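Local coordinates for Poly(A) ribonuclease POP2 (Saccharomyces cerevisiae, PDB 1UOC), which degrades poly(A) RNA from the 3' end in vitro and is probably a catalytic subunit of the CCR4-NOT mRNA deadenylase complex, at residues S42-F47 / T245-Q250; F169-L174 / W188-Y193. One frame throughout, in Å; residues are numbered along the deposited sequence.

Strand 40-48 ties the two contacts together. In contact 1 its S44 and E46 turn to helix 247-264; from the other side of the strand I43 and T45 meet helix 165-174, whose last turns form contact 2. The centres lie 19 Å apart, but the packing is continuous: I43 CD1 to L170 CD1 is 3.4 Å, F47 CZ to F169 CB 3.4 Å, and the F47 and F169 rings meet edge-to-face. Contact 1 holds three of the four predicted catalytic metal-binding residues; the fourth, D166, in the first turn of helix 165-174, is hydrogen-bonded to T45 OG1. Contact 2 is structural; the I171 side chain is about 10 Å from D166's, and the xenon about 11 Å from that of T45.

Contact 1: residues S42-F47 / T245-Q250; sequences SISTEF and TTTGGQ
S44 and Q250 mark the closest backbone approach, CA to CA 6.3 Å, where strand 40-48 packs against the first turn of helix 247-264. This is the RNase D-like fold of the DEDD nucleases: a strand inside the mixed sheet, hydrogen-bonded to I79, Q80, G82 and S84 on one flank and I159 on the other, with a helix lying over it. T246 is the N-cap of that helix, its OG1 accepting from G249 N at 3.0 Å. S44, E46 and Q250 are predicted ligands of the catalytic divalent metal, so this packing brings them into one region, S44 touching Q250.

No direct hydrogen bond crosses the interface. S44 OG, anti to its backbone N (chi1 -169°), rests against the methylene of Q250, 3.4 Å from CB, while S44 CB packs against T247 O. The Q250 chain bends at chi2 (-70°), and its amide leads away from the strand to give NE2 to F244 O. T247 points its two branches differently: the methyl CG2 lies over the strand backbone, 3.9 Å from S44 O and 4.1 Å from T45 C, whereas T247 OG1, where the side chain crosses E46 at a slant, is 3.6 Å from E46 CB and weakly bonded to Q80 NE2. One water joins the two side chains: it donates to E46 OE1 at 3.1 Å and lies at a weak 3.3 Å from T247 OG1.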
ATOM      1  N   SER A  42       1.203  -4.043  -4.193  1.00 27.28           N
ATOM      2  CA  SER A  42       0.610  -3.646  -2.916  1.00 28.39           C
ATOM      3  C   SER A  42       1.336  -2.382  -2.471  1.00 26.82           C
ATOM      4  O   SER A  42       2.502  -2.170  -2.818  1.00 27.97           O
ATOM      5  CB  SER A  42       0.808  -4.729  -1.869  1.00 26.55           C
ATOM      6  OG  SER A  42       2.193  -4.923  -1.655  1.00 27.04           O
ATOM      7  N   ILE A  43       0.644  -1.541  -1.717  1.00 26.27           N
ATOM      8  CA  ILE A  43       1.238  -0.309  -1.229  1.00 28.03           C
ATOM      9  C   ILE A  43       0.923  -0.057   0.240  1.00 29.12           C
ATOM     10  O   ILE A  43      -0.160  -0.376   0.726  1.00 31.09           O
ATOM     11  CB  ILE A  43       0.767   0.910  -2.055  1.00 29.83           C
ATOM     12  CG1 ILE A  43       1.351   2.194  -1.457  1.00 28.96           C
ATOM     13  CG2 ILE A  43      -0.764   0.955  -2.102  1.00 26.23           C
ATOM     14  CD1 ILE A  43       0.897   3.446  -2.149  1.00 32.84           C
ATOM     15  N   SER A  44       1.886   0.521   0.940  1.00 31.37           N
ATOM     16  CA  SER A  44       1.729   0.852   2.345  1.00 32.10           C
ATOM     17  C   SER A  44       2.429   2.188   2.570  1.00 33.89           C
ATOM     18  O   SER A  44       3.355   2.556   1.834  1.00 30.90           O
ATOM     19  CB  SER A  44       2.346  -0.222   3.230  1.00 33.17           C
ATOM     20  OG  SER A  44       1.955  -0.004   4.571  1.00 40.05           O
ATOM     21  N   THR A  45       1.987   2.922   3.579  1.00 35.75           N
ATOM     22  CA  THR A  45       2.568   4.228   3.825  1.00 39.28           C
ATOM     23  C   THR A  45       2.750   4.539   5.294  1.00 41.79           C
ATOM     24  O   THR A  45       2.124   3.941   6.169  1.00 41.77           O
ATOM     25  CB  THR A  45       1.694   5.329   3.243  1.00 40.99           C
ATOM     26  OG1 THR A  45       0.423   5.297   3.909  1.00 42.25           O
ATOM     27  CG2 THR A  45       1.499   5.135   1.741  1.00 37.86           C
ATOM     28  N   GLU A  46       3.625   5.495   5.543  1.00 43.82           N
ATOM     29  CA  GLU A  46       3.905   5.936   6.886  1.00 47.00           C
ATOM     30  C   GLU A  46       4.034   7.445   6.774  1.00 47.32           C
ATOM     31  O   GLU A  46       4.928   7.963   6.101  1.00 45.90           O
ATOM     32  CB  GLU A  46       5.197   5.297   7.398  1.00 48.23           C
ATOM     33  CG  GLU A  46       5.462   5.537   8.881  1.00 53.60           C
ATOM     34  CD  GLU A  46       4.312   5.080   9.760  1.00 55.80           C
ATOM     35  OE1 GLU A  46       4.013   3.869   9.781  1.00 58.20           O
ATOM     36  OE2 GLU A  46       3.700   5.938  10.429  1.00 61.25           O
ATOM     37  N   PHE A  47       3.097   8.145   7.399  1.00 49.13           N
ATOM     38  CA  PHE A  47       3.099   9.596   7.376  1.00 50.43           C
ATOM     39  C   PHE A  47       3.491  10.102   8.741  1.00 52.90           C
ATOM     40  O   PHE A  47       3.238   9.455   9.759  1.00 53.30           O
ATOM     41  CB  PHE A  47       1.714  10.153   7.055  1.00 49.84           C
ATOM     42  CG  PHE A  47       1.135   9.655   5.768  1.00 50.34           C
ATOM     43  CD1 PHE A  47       0.221   8.604   5.763  1.00 50.64           C
ATOM     44  CD2 PHE A  47       1.476  10.254   4.559  1.00 50.35           C
ATOM     45  CE1 PHE A  47      -0.351   8.160   4.569  1.00 52.30           C
ATOM     46  CE2 PHE A  47       0.909   9.815   3.359  1.00 52.18           C
ATOM     47  CZ  PHE A  47      -0.005   8.770   3.364  1.00 51.30           C
ATOM     48  N   THR A 245       7.036  -5.793  10.257  1.00 36.31           N
ATOM     49  CA  THR A 245       6.702  -4.594  11.036  1.00 35.64           C
ATOM     50  C   THR A 245       7.137  -3.272  10.404  1.00 34.41           C
ATOM     51  O   THR A 245       6.678  -2.213  10.804  1.00 36.33           O
ATOM     52  CB  THR A 245       7.293  -4.667  12.465  1.00 35.26           C
ATOM     53  OG1 THR A 245       8.721  -4.731  12.390  1.00 35.48           O
ATOM     54  CG2 THR A 245       6.781  -5.897  13.187  1.00 33.15           C
ATOM     55  N   THR A 246       8.032  -3.326   9.429  1.00 34.56           N
ATOM     56  CA  THR A 246       8.485  -2.115   8.754  1.00 33.68           C
ATOM     57  C   THR A 246       7.465  -1.746   7.684  1.00 32.64           C
ATOM     58  O   THR A 246       6.590  -2.551   7.330  1.00 32.83           O
ATOM     59  CB  THR A 246       9.839  -2.330   8.058  1.00 36.39           C
ATOM     60  OG1 THR A 246       9.705  -3.393   7.106  1.00 36.04           O
ATOM     61  CG2 THR A 246      10.922  -2.686   9.074  1.00 35.42           C
ATOM     62  N   THR A 247       7.581  -0.538   7.154  1.00 30.20           N
ATOM     63  CA  THR A 247       6.647  -0.082   6.129  1.00 31.23           C
ATOM     64  C   THR A 247       6.738  -0.966   4.880  1.00 29.62           C
ATOM     65  O   THR A 247       5.723  -1.321   4.282  1.00 29.83           O
ATOM     66  CB  THR A 247       6.915   1.397   5.778  1.00 32.84           C
ATOM     67  OG1 THR A 247       6.898   2.166   6.992  1.00 32.84           O
ATOM     68  CG2 THR A 247       5.847   1.943   4.820  1.00 27.14           C
ATOM     69  N   GLY A 248       7.957  -1.324   4.493  1.00 29.97           N
ATOM     70  CA  GLY A 248       8.132  -2.189   3.342  1.00 26.90           C
ATOM     71  C   GLY A 248       7.536  -3.545   3.652  1.00 28.72           C
ATOM     72  O   GLY A 248       6.820  -4.120   2.841  1.00 28.67           O
ATOM     73  N   GLY A 249       7.818  -4.043   4.851  1.00 28.80           N
ATOM     74  CA  GLY A 249       7.297  -5.332   5.273  1.00 29.89           C
ATOM     75  C   GLY A 249       5.787  -5.383   5.241  1.00 31.05           C
ATOM     76  O   GLY A 249       5.198  -6.423   4.934  1.00 30.70           O
ATOM     77  N   GLN A 250       5.158  -4.252   5.558  1.00 32.85           N
ATOM     78  CA  GLN A 250       3.704  -4.157   5.553  1.00 30.98           C
ATOM     79  C   GLN A 250       3.136  -4.348   4.148  1.00 28.58           C
ATOM     80  O   GLN A 250       2.134  -5.035   3.975  1.00 27.44           O
ATOM     81  CB  GLN A 250       3.252  -2.799   6.106  1.00 34.55           C
ATOM     82  CG  GLN A 250       3.320  -2.669   7.625  1.00 40.00           C
ATOM     83  CD  GLN A 250       2.271  -3.515   8.328  1.00 44.43           C
ATOM     84  OE1 GLN A 250       1.068  -3.260   8.211  1.00 49.46           O
ATOM     85  NE2 GLN A 250       2.719  -4.537   9.056  1.00 46.18           N
TER
HETATM   86  O   HOH W   1       5.208   0.975   9.593  1.00 55.51           O

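Contact 2: residues F169-L174 / W188-Y193. With XE (xenon), chain D.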
ATOM      1  N   PHE A 169      -3.226  10.245  -0.640  1.00 58.88           N
ATOM      2  CA  PHE A 169      -1.847  10.709  -0.741  1.00 58.50           C
ATOM      3  C   PHE A 169      -1.280  10.507  -2.154  1.00 57.35           C
ATOM      4  O   PHE A 169      -0.835  11.465  -2.784  1.00 56.24           O
ATOM      5  CB  PHE A 169      -0.979   9.972   0.286  1.00 60.31           C
ATOM      6  CG  PHE A 169       0.468   9.837  -0.119  1.00 61.56           C
ATOM      7  CD1 PHE A 169       1.253  10.967  -0.356  1.00 62.47           C
ATOM      8  CD2 PHE A 169       1.033   8.577  -0.295  1.00 57.96           C
ATOM      9  CE1 PHE A 169       2.583  10.838  -0.767  1.00 63.53           C
ATOM     10  CE2 PHE A 169       2.347   8.435  -0.700  1.00 60.09           C
ATOM     11  CZ  PHE A 169       3.131   9.566  -0.940  1.00 62.90           C
ATOM     12  N   LEU A 170      -1.289   9.267  -2.642  1.00 56.12           N
ATOM     13  CA  LEU A 170      -0.782   8.970  -3.982  1.00 56.01           C
ATOM     14  C   LEU A 170      -1.329   9.940  -5.020  1.00 57.01           C
ATOM     15  O   LEU A 170      -0.571  10.534  -5.788  1.00 58.02           O
ATOM     16  CB  LEU A 170      -1.135   7.539  -4.405  1.00 55.54           C
ATOM     17  CG  LEU A 170      -0.092   6.453  -4.130  1.00 56.48           C
ATOM     18  CD1 LEU A 170      -0.520   5.139  -4.776  1.00 54.04           C
ATOM     19  CD2 LEU A 170       1.249   6.898  -4.693  1.00 55.80           C
ATOM     20  N   ILE A 171      -2.651  10.090  -5.045  1.00 56.54           N
ATOM     21  CA  ILE A 171      -3.298  10.998  -5.980  1.00 57.49           C
ATOM     22  C   ILE A 171      -2.796  12.420  -5.747  1.00 58.86           C
ATOM     23  O   ILE A 171      -2.581  13.171  -6.691  1.00 60.02           O
ATOM     24  CB  ILE A 171      -4.850  10.965  -5.815  1.00 55.95           C
ATOM     25  CG1 ILE A 171      -5.489  10.337  -7.051  1.00 52.98           C
ATOM     26  CG2 ILE A 171      -5.408  12.377  -5.610  1.00 54.94           C
ATOM     27  CD1 ILE A 171      -6.989  10.423  -7.049  1.00 53.79           C
ATOM     28  N   ASN A 172      -2.611  12.779  -4.483  1.00 61.26           N
ATOM     29  CA  ASN A 172      -2.156  14.116  -4.118  1.00 63.26           C
ATOM     30  C   ASN A 172      -0.785  14.464  -4.704  1.00 63.55           C
ATOM     31  O   ASN A 172      -0.533  15.610  -5.083  1.00 63.63           O
ATOM     32  CB  ASN A 172      -2.101  14.248  -2.597  1.00 64.66           C
ATOM     33  CG  ASN A 172      -1.912  15.680  -2.145  1.00 65.76           C
ATOM     34  OD1 ASN A 172      -1.290  15.940  -1.117  1.00 68.98           O
ATOM     35  ND2 ASN A 172      -2.460  16.616  -2.907  1.00 65.21           N
ATOM     36  N   ILE A 173       0.103  13.477  -4.764  1.00 64.37           N
ATOM     37  CA  ILE A 173       1.441  13.700  -5.300  1.00 63.66           C
ATOM     38  C   ILE A 173       1.464  13.531  -6.814  1.00 65.14           C
ATOM     39  O   ILE A 173       2.112  14.301  -7.523  1.00 65.06           O
ATOM     40  CB  ILE A 173       2.476  12.742  -4.668  1.00 61.53           C
ATOM     41  CG1 ILE A 173       2.126  11.290  -4.983  1.00 61.39           C
ATOM     42  CG2 ILE A 173       2.520  12.951  -3.173  1.00 59.73           C
ATOM     43  CD1 ILE A 173       3.159  10.286  -4.488  1.00 60.70           C
ATOM     44  N   LEU A 174       0.748  12.527  -7.308  1.00 66.42           N
ATOM     45  CA  LEU A 174       0.686  12.266  -8.745  1.00 67.96           C
ATOM     46  C   LEU A 174       0.071  13.426  -9.514  1.00 69.04           C
ATOM     47  O   LEU A 174       0.372  13.627 -10.689  1.00 69.48           O
ATOM     48  CB  LEU A 174      -0.123  10.995  -9.028  1.00 65.75           C
ATOM     49  CG  LEU A 174       0.540   9.649  -8.742  1.00 64.47           C
ATOM     50  CD1 LEU A 174      -0.492   8.534  -8.874  1.00 62.84           C
ATOM     51  CD2 LEU A 174       1.697   9.437  -9.712  1.00 63.94           C
ATOM     52  N   TRP A 188     -13.275   9.465  -9.024  1.00 36.30           N
ATOM     53  CA  TRP A 188     -13.081   9.488 -10.468  1.00 35.60           C
ATOM     54  C   TRP A 188     -11.590   9.438 -10.797  1.00 33.18           C
ATOM     55  O   TRP A 188     -11.152   8.608 -11.580  1.00 33.79           O
ATOM     56  CB  TRP A 188     -13.697  10.754 -11.082  1.00 36.79           C
ATOM     57  CG  TRP A 188     -13.730  10.719 -12.588  1.00 37.49           C
ATOM     58  CD1 TRP A 188     -14.694  10.146 -13.371  1.00 36.38           C
ATOM     59  CD2 TRP A 188     -12.725  11.216 -13.488  1.00 34.83           C
ATOM     60  NE1 TRP A 188     -14.349  10.250 -14.700  1.00 34.65           N
ATOM     61  CE2 TRP A 188     -13.149  10.900 -14.803  1.00 34.31           C
ATOM     62  CE3 TRP A 188     -11.502  11.886 -13.310  1.00 34.22           C
ATOM     63  CZ2 TRP A 188     -12.396  11.237 -15.938  1.00 31.28           C
ATOM     64  CZ3 TRP A 188     -10.747  12.220 -14.444  1.00 34.31           C
ATOM     65  CH2 TRP A 188     -11.201  11.890 -15.739  1.00 34.00           C
ATOM     66  N   TRP A 189     -10.810  10.329 -10.196  1.00 31.91           N
ATOM     67  CA  TRP A 189      -9.375  10.372 -10.444  1.00 31.96           C
ATOM     68  C   TRP A 189      -8.674   9.093 -10.020  1.00 31.69           C
ATOM     69  O   TRP A 189      -7.778   8.615 -10.718  1.00 32.58           O
ATOM     70  CB  TRP A 189      -8.742  11.566  -9.727  1.00 32.08           C
ATOM     71  CG  TRP A 189      -8.940  12.847 -10.448  1.00 34.59           C
ATOM     72  CD1 TRP A 189      -9.891  13.800 -10.197  1.00 36.00           C
ATOM     73  CD2 TRP A 189      -8.186  13.313 -11.572  1.00 35.64           C
ATOM     74  NE1 TRP A 189      -9.771  14.835 -11.103  1.00 36.92           N
ATOM     75  CE2 TRP A 189      -8.735  14.559 -11.959  1.00 37.21           C
ATOM     76  CE3 TRP A 189      -7.106  12.796 -12.300  1.00 37.33           C
ATOM     77  CZ2 TRP A 189      -8.229  15.301 -13.039  1.00 38.66           C
ATOM     78  CZ3 TRP A 189      -6.603  13.535 -13.377  1.00 39.82           C
ATOM     79  CH2 TRP A 189      -7.169  14.771 -13.733  1.00 38.33           C
ATOM     80  N   VAL A 190      -9.077   8.553  -8.873  1.00 32.01           N
ATOM     81  CA  VAL A 190      -8.502   7.320  -8.360  1.00 31.31           C
ATOM     82  C   VAL A 190      -8.704   6.191  -9.367  1.00 29.73           C
ATOM     83  O   VAL A 190      -7.759   5.454  -9.662  1.00 30.11           O
ATOM     84  CB  VAL A 190      -9.142   6.913  -7.005  1.00 30.88           C
ATOM     85  CG1 VAL A 190      -8.756   5.486  -6.642  1.00 30.19           C
ATOM     86  CG2 VAL A 190      -8.674   7.845  -5.915  1.00 31.05           C
ATOM     87  N   HIS A 191      -9.916   6.062  -9.906  1.00 28.20           N
ATOM     88  CA  HIS A 191     -10.180   5.001 -10.877  1.00 30.91           C
ATOM     89  C   HIS A 191      -9.380   5.215 -12.158  1.00 30.42           C
ATOM     90  O   HIS A 191      -9.044   4.256 -12.843  1.00 32.92           O
ATOM     91  CB  HIS A 191     -11.679   4.887 -11.203  1.00 32.01           C
ATOM     92  CG  HIS A 191     -12.520   4.443 -10.042  1.00 35.95           C
ATOM     93  ND1 HIS A 191     -12.156   3.403  -9.209  1.00 38.00           N
ATOM     94  CD2 HIS A 191     -13.714   4.890  -9.583  1.00 38.37           C
ATOM     95  CE1 HIS A 191     -13.091   3.230  -8.290  1.00 38.59           C
ATOM     96  NE2 HIS A 191     -14.048   4.118  -8.494  1.00 37.98           N
ATOM     97  N   GLN A 192      -9.059   6.467 -12.476  1.00 31.70           N
ATOM     98  CA  GLN A 192      -8.278   6.774 -13.679  1.00 32.94           C
ATOM     99  C   GLN A 192      -6.809   6.374 -13.516  1.00 33.82           C
ATOM    100  O   GLN A 192      -6.201   5.866 -14.453  1.00 32.22           O
ATOM    101  CB  GLN A 192      -8.377   8.269 -14.015  1.00 34.37           C
ATOM    102  CG  GLN A 192      -9.749   8.700 -14.564  1.00 34.07           C
ATOM    103  CD  GLN A 192     -10.165   7.853 -15.752  1.00 32.99           C
ATOM    104  OE1 GLN A 192      -9.338   7.494 -16.584  1.00 32.74           O
ATOM    105  NE2 GLN A 192     -11.440   7.530 -15.835  1.00 34.99           N
ATOM    106  N   TYR A 193      -6.240   6.602 -12.330  1.00 33.97           N
ATOM    107  CA  TYR A 193      -4.847   6.231 -12.072  1.00 34.40           C
ATOM    108  C   TYR A 193      -4.698   4.757 -11.732  1.00 33.58           C
ATOM    109  O   TYR A 193      -3.677   4.137 -12.044  1.00 33.78           O
ATOM    110  CB  TYR A 193      -4.257   7.060 -10.929  1.00 36.70           C
ATOM    111  CG  TYR A 193      -3.916   8.479 -11.325  1.00 40.46           C
ATOM    112  CD1 TYR A 193      -4.606   9.557 -10.783  1.00 40.66           C
ATOM    113  CD2 TYR A 193      -2.908   8.739 -12.263  1.00 40.61           C
ATOM    114  CE1 TYR A 193      -4.308  10.864 -11.167  1.00 42.06           C
ATOM    115  CE2 TYR A 193      -2.604  10.036 -12.648  1.00 41.15           C
ATOM    116  CZ  TYR A 193      -3.308  11.091 -12.098  1.00 41.85           C
ATOM    117  OH  TYR A 193      -3.020  12.374 -12.499  1.00 44.45           O
TER
HETATM  118 XE    XE D1291      -4.209   7.124  -6.981  1.00 61.83          XE
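The Y193 ring takes L174 CD1 over one face, 4.1 Å above the plane and offset toward the rim, with I171 CG1 approaching obliquely at 3.9 Å from Y193 CD1. The motif is a near-perpendicular helix-helix packing in the nuclease domain: the end of helix 165-174 crosses helix 183-193 at 80°, axes 10.5 Å apart. The L174 and Y193 side chains run alongside in opposing directions. The W189 indole swings away from this interface; one of its faces has W188 CZ3 over its centre, while the W188 ring has Q192 CG on one face and W189 CG at its edge, in plane.

Helix 138-146 backs the pair, M146 touching both L174 and Y193. The side-chain contacts are apolar, and no hydrogen bond crosses between the segments.

I171 extends CD1 onto helix 183-193. Its CG1 stands at chi1 -112°, off the staggered positions. CD1 touches W189 CB at 3.4 Å and V190 CG2 at 3.3 Å, tighter than usual van der Waals contact, the I171 and V190 side chains crossing at about a right angle. That short pair and the unusual chi1 may mean some strain, or only how the side chain was modelled at 2.30 Å. Beside I171 a xenon atom has settled in the apolar angle between the helices, close to L170 CB and 3.9 Å from Y193 CB; its nearest neighbour across both segments is I171 CG1, at 3.5 Å.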